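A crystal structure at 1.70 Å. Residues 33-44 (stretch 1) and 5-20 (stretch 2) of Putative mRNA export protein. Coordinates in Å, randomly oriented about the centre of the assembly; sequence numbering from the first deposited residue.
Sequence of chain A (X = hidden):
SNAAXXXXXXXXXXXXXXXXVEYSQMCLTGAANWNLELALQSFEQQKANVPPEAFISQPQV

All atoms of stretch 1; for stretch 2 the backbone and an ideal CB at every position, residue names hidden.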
# COMPACT_ATOMS: atom_id res chain seq x y z
N ASN A 33 37.48 9.53 25.19
CA ASN A 33 36.73 8.37 24.71
C ASN A 33 35.30 8.74 24.29
O ASN A 33 34.35 8.06 24.65
CB ASN A 33 36.70 7.27 25.78
CG ASN A 33 36.37 5.89 25.21
OD1 ASN A 33 36.52 5.65 24.01
ND2 ASN A 33 35.93 4.98 26.07
N TRP A 34 35.20 9.82 23.52
CA TRP A 34 33.95 10.28 22.91
C TRP A 34 32.92 10.80 23.91
O TRP A 34 31.76 11.01 23.57
CB TRP A 34 33.35 9.15 22.06
CG TRP A 34 34.23 8.82 20.91
CD1 TRP A 34 35.23 7.90 20.89
CD2 TRP A 34 34.21 9.42 19.61
NE1 TRP A 34 35.83 7.88 19.65
CE2 TRP A 34 35.22 8.82 18.85
CE3 TRP A 34 33.42 10.42 19.02
CZ2 TRP A 34 35.47 9.17 17.52
CZ3 TRP A 34 33.67 10.77 17.70
CH2 TRP A 34 34.69 10.14 16.97
N ASN A 35 33.38 11.09 25.12
CA ASN A 35 32.56 11.77 26.11
C ASN A 35 32.49 13.25 25.72
O ASN A 35 33.52 13.93 25.70
CB ASN A 35 33.17 11.64 27.51
CG ASN A 35 32.30 12.24 28.60
OD1 ASN A 35 32.07 13.44 28.63
ND2 ASN A 35 31.93 11.42 29.57
N LEU A 36 31.30 13.75 25.42
CA LEU A 36 31.18 15.11 24.92
C LEU A 36 31.72 16.15 25.89
O LEU A 36 32.40 17.10 25.49
CB LEU A 36 29.72 15.46 24.60
CG LEU A 36 29.54 16.87 24.03
CD1 LEU A 36 30.21 17.00 22.66
CD2 LEU A 36 28.07 17.26 23.95
N GLU A 37 31.37 16.00 27.16
CA GLU A 37 31.78 16.98 28.15
C GLU A 37 33.30 17.00 28.32
O GLU A 37 33.89 18.07 28.43
CB GLU A 37 31.09 16.71 29.49
CG GLU A 37 29.61 17.06 29.49
CD GLU A 37 29.35 18.52 29.14
OE1 GLU A 37 30.00 19.41 29.74
OE2 GLU A 37 28.49 18.78 28.27
N LEU A 38 33.92 15.83 28.34
CA LEU A 38 35.37 15.75 28.51
C LEU A 38 36.09 16.33 27.29
O LEU A 38 37.16 16.93 27.41
CB LEU A 38 35.81 14.31 28.75
CG LEU A 38 35.45 13.70 30.11
CD1 LEU A 38 35.92 12.26 30.16
CD2 LEU A 38 36.00 14.50 31.28
N ALA A 39 35.51 16.13 26.11
CA ALA A 39 36.05 16.70 24.88
C ALA A 39 36.05 18.23 24.93
O ALA A 39 37.05 18.88 24.60
CB ALA A 39 35.26 16.19 23.66
N LEU A 40 34.93 18.81 25.34
CA LEU A 40 34.81 20.27 25.39
C LEU A 40 35.74 20.86 26.43
O LEU A 40 36.31 21.93 26.22
CB LEU A 40 33.36 20.68 25.69
CG LEU A 40 32.37 20.40 24.57
CD1 LEU A 40 30.94 20.70 25.02
CD2 LEU A 40 32.73 21.22 23.34
N GLN A 41 35.87 20.17 27.56
CA GLN A 41 36.81 20.54 28.61
C GLN A 41 38.24 20.58 28.08
O GLN A 41 39.00 21.49 28.40
CB GLN A 41 36.67 19.56 29.77
CG GLN A 41 37.54 19.85 30.96
CD GLN A 41 37.40 18.79 32.04
OE1 GLN A 41 38.20 17.86 32.13
NE2 GLN A 41 36.37 18.93 32.86
N SER A 42 38.62 19.59 27.28
CA SER A 42 39.95 19.57 26.69
C SER A 42 40.16 20.76 25.75
O SER A 42 41.23 21.36 25.73
CB SER A 42 40.19 18.27 25.93
OG SER A 42 40.05 17.16 26.80
N PHE A 43 39.13 21.10 24.99
CA PHE A 43 39.23 22.26 24.12
C PHE A 43 39.48 23.54 24.92
O PHE A 43 40.33 24.36 24.55
CB PHE A 43 37.96 22.42 23.29
CG PHE A 43 37.93 23.71 22.51
CD1 PHE A 43 38.68 23.85 21.36
CD2 PHE A 43 37.20 24.79 22.96
CE1 PHE A 43 38.67 25.04 20.65
CE2 PHE A 43 37.19 25.98 22.25
CZ PHE A 43 37.93 26.10 21.10
N GLU A 44 38.71 23.72 25.99
CA GLU A 44 38.82 24.93 26.81
C GLU A 44 40.24 25.15 27.33
O GLU A 44 40.73 26.27 27.37
CB GLU A 44 37.86 24.86 27.99
CG GLU A 44 36.40 24.98 27.62
CD GLU A 44 35.48 24.72 28.79
OE1 GLU A 44 35.96 24.77 29.95
OE2 GLU A 44 34.28 24.46 28.56
N UNK A 5 26.95 7.74 14.70
CA UNK A 5 26.83 8.17 16.08
C UNK A 5 28.04 9.06 16.43
O UNK A 5 27.90 10.12 17.03
CB UNK A 5 26.74 6.96 17.02
N UNK A 6 29.23 8.62 16.04
CA UNK A 6 30.44 9.42 16.22
C UNK A 6 30.33 10.76 15.50
O UNK A 6 30.77 11.80 16.00
CB UNK A 6 31.66 8.65 15.72
N UNK A 7 29.75 10.74 14.30
CA UNK A 7 29.57 11.95 13.52
C UNK A 7 28.67 12.98 14.21
O UNK A 7 28.97 14.17 14.15
CB UNK A 7 28.99 11.59 12.15
N UNK A 8 27.59 12.56 14.87
CA UNK A 8 26.72 13.53 15.54
C UNK A 8 27.50 14.19 16.69
O UNK A 8 27.28 15.36 16.99
CB UNK A 8 25.45 12.86 16.06
N UNK A 9 28.40 13.45 17.34
CA UNK A 9 29.24 14.02 18.39
C UNK A 9 30.28 15.01 17.82
O UNK A 9 30.52 16.08 18.39
CB UNK A 9 29.95 12.90 19.15
N UNK A 10 30.90 14.67 16.69
CA UNK A 10 31.82 15.59 16.02
C UNK A 10 31.10 16.88 15.65
O UNK A 10 31.62 17.99 15.86
CB UNK A 10 32.42 14.94 14.77
N UNK A 11 29.90 16.74 15.09
CA UNK A 11 29.12 17.89 14.65
C UNK A 11 28.82 18.81 15.83
O UNK A 11 28.87 20.04 15.69
CB UNK A 11 27.82 17.44 13.98
N UNK A 12 28.53 18.23 16.99
CA UNK A 12 28.21 19.03 18.16
C UNK A 12 29.43 19.78 18.69
O UNK A 12 29.32 20.94 19.07
CB UNK A 12 27.63 18.14 19.26
N UNK A 13 30.57 19.11 18.72
CA UNK A 13 31.80 19.76 19.16
C UNK A 13 32.14 20.92 18.21
O UNK A 13 32.53 21.98 18.66
CB UNK A 13 32.95 18.75 19.22
N UNK A 14 31.96 20.69 16.91
CA UNK A 14 32.22 21.72 15.91
C UNK A 14 31.31 22.93 16.13
O UNK A 14 31.75 24.07 16.06
CB UNK A 14 32.02 21.16 14.50
N UNK A 15 30.03 22.66 16.38
CA UNK A 15 29.05 23.71 16.60
C UNK A 15 29.42 24.55 17.82
O UNK A 15 29.30 25.78 17.80
CB UNK A 15 27.65 23.11 16.77
N UNK A 16 29.84 23.88 18.89
CA UNK A 16 30.14 24.56 20.15
C UNK A 16 31.49 25.31 20.13
O UNK A 16 31.59 26.42 20.66
CB UNK A 16 30.14 23.54 21.29
N UNK A 17 32.51 24.71 19.52
CA UNK A 17 33.87 25.25 19.58
C UNK A 17 34.24 26.13 18.39
O UNK A 17 35.16 26.95 18.49
CB UNK A 17 34.87 24.10 19.68
N UNK A 18 33.57 25.93 17.27
CA UNK A 18 33.90 26.64 16.04
C UNK A 18 34.97 25.95 15.20
O UNK A 18 35.30 26.43 14.12
CB UNK A 18 34.36 28.06 16.38
N UNK A 19 35.51 24.84 15.70
CA UNK A 19 36.53 24.10 14.97
C UNK A 19 35.96 23.29 13.82
O UNK A 19 34.80 22.90 13.85
CB UNK A 19 37.28 23.17 15.93
N UNK A 20 36.78 23.02 12.81
CA UNK A 20 36.35 22.17 11.71
C UNK A 20 36.20 20.71 12.20
O UNK A 20 36.51 20.40 13.35
CB UNK A 20 37.35 22.26 10.55

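Positions 5 to 17 have helical backbone angles, and this helix runs beside helix 36-44 at 36°. At 5, CB points sideways and nothing of stretch 1 is near, so many residues would fit; it is Thr5. At 6, CB points toward stretch 1, and its ideal position lies 3.5 Å from Trp34 CZ3. A side chain with a long aliphatic part could cover the indole and still end in a polar group. It is Lys6, whose CG sits 3.6 Å from the centroid of the Trp34 six-membered ring, almost on the normal, a CH-pi contact.

Positions 7 and 8 meet nothing of stretch 1; they are Ala7 and Gln8. Position 9 points between Trp34 and Leu36, where a branched aliphatic chain can touch both. Leu9 does so: its CD1 is 4.1 Å from Trp34 CE3 and its CD2 is 4.3 Å from Leu36 CB. At 10, CB points sideways, 5.2 Å from Trp34 CZ3, so a medium apolar chain could reach the indole. Ile10 places CG1 4.0 Å from Trp34 CZ3, at the ring edge. Position 11 is out of reach: Ala11.

Position 12 points toward Leu36, and an apolar residue or a polar one with an aliphatic stem would serve. It is Glu12, whose CG lies 4.0 Å from Leu36 CD2, while its carboxylate forms a salt bridge with 15. Position 13 lies between Leu36 and Leu40, favouring a compact apolar residue; Val13 brings CG2 to 3.5 Å from Leu36 CD1. Position 14 points away; Ser14 donates from OG to the backbone O of 19. Position 15 is out of reach; Arg15 completes the salt bridge, NH2 to Glu12 OE2, 2.6 Å.

Position 16 points toward Leu40, suiting an apolar residue or a long chain. Arg16 lays its guanidinium face against Leu40, with NH1 3.7 Å from CD1. At 17, the ideal CB is 3.9 Å from Phe43 CZ, so a small branched residue fits. Thr17 puts CB over the ring face, 3.8 Å from the Phe43 centroid, and its OG1 donates to Val13 O.

Position 18 has positive phi (88°), where a CB would jam against the preceding carbonyl O; hence Gly18. At 19, CB points toward stretch 1, and its ideal position lies 5.3 Å from Phe43 CE1, room for a long apolar chain: Met19 CE reaches Phe43 CD1 at 3.5 Å. Position 20 is out of reach but precedes a helix, favouring Asn, Asp, Ser or Thr; Asn20 caps a backbone N just beyond.

Stretch 2 5-20: TKAQLIAEVSRRTGMN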
# COMPACT_ATOMS: atom_id res chain seq x y z
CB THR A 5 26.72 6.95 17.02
OG1 THR A 5 25.63 6.13 16.59
CG2 THR A 5 26.49 7.36 18.46
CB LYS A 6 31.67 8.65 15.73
CG LYS A 6 32.13 7.56 16.68
CD LYS A 6 33.21 6.71 16.04
CE LYS A 6 33.77 5.69 17.00
NZ LYS A 6 34.74 4.80 16.31
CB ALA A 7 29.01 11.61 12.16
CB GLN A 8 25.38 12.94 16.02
CG GLN A 8 25.42 11.70 16.86
CD GLN A 8 24.02 11.17 17.16
OE1 GLN A 8 23.03 11.64 16.59
NE2 GLN A 8 23.93 10.21 18.07
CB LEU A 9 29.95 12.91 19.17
CG LEU A 9 28.99 12.10 20.05
CD1 LEU A 9 29.61 10.77 20.46
CD2 LEU A 9 28.61 12.91 21.28
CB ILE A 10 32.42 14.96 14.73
CG1 ILE A 10 33.35 13.78 15.07
CG2 ILE A 10 33.21 16.00 13.92
CD1 ILE A 10 33.78 12.97 13.84
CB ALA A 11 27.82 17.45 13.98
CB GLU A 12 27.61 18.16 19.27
CG GLU A 12 27.19 18.97 20.48
CD GLU A 12 26.05 19.93 20.20
OE1 GLU A 12 25.47 19.90 19.09
OE2 GLU A 12 25.77 20.77 21.08
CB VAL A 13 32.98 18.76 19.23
CG1 VAL A 13 34.31 19.48 19.39
CG2 VAL A 13 32.78 17.78 20.38
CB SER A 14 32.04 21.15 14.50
OG SER A 14 32.22 22.14 13.51
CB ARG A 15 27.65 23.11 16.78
CG ARG A 15 26.55 24.15 16.88
CD ARG A 15 25.19 23.51 17.12
NE ARG A 15 25.06 22.96 18.47
CZ ARG A 15 24.88 23.70 19.56
NH1 ARG A 15 24.83 25.02 19.47
NH2 ARG A 15 24.76 23.12 20.74
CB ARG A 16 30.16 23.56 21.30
CG ARG A 16 28.78 23.03 21.70
CD ARG A 16 27.96 24.07 22.44
NE ARG A 16 28.49 24.31 23.78
CZ ARG A 16 28.31 23.50 24.82
NH1 ARG A 16 27.64 22.37 24.67
NH2 ARG A 16 28.83 23.82 25.99
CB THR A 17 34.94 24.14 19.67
OG1 THR A 17 34.96 23.40 18.45
CG2 THR A 17 34.66 23.21 20.84
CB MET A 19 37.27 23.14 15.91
CG MET A 19 38.16 23.82 16.94
SD MET A 19 39.09 22.65 17.95
CE MET A 19 37.78 21.72 18.75
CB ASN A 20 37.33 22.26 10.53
CG ASN A 20 38.74 21.82 10.90
OD1 ASN A 20 38.95 21.00 11.79
ND2 ASN A 20 39.73 22.35 10.17
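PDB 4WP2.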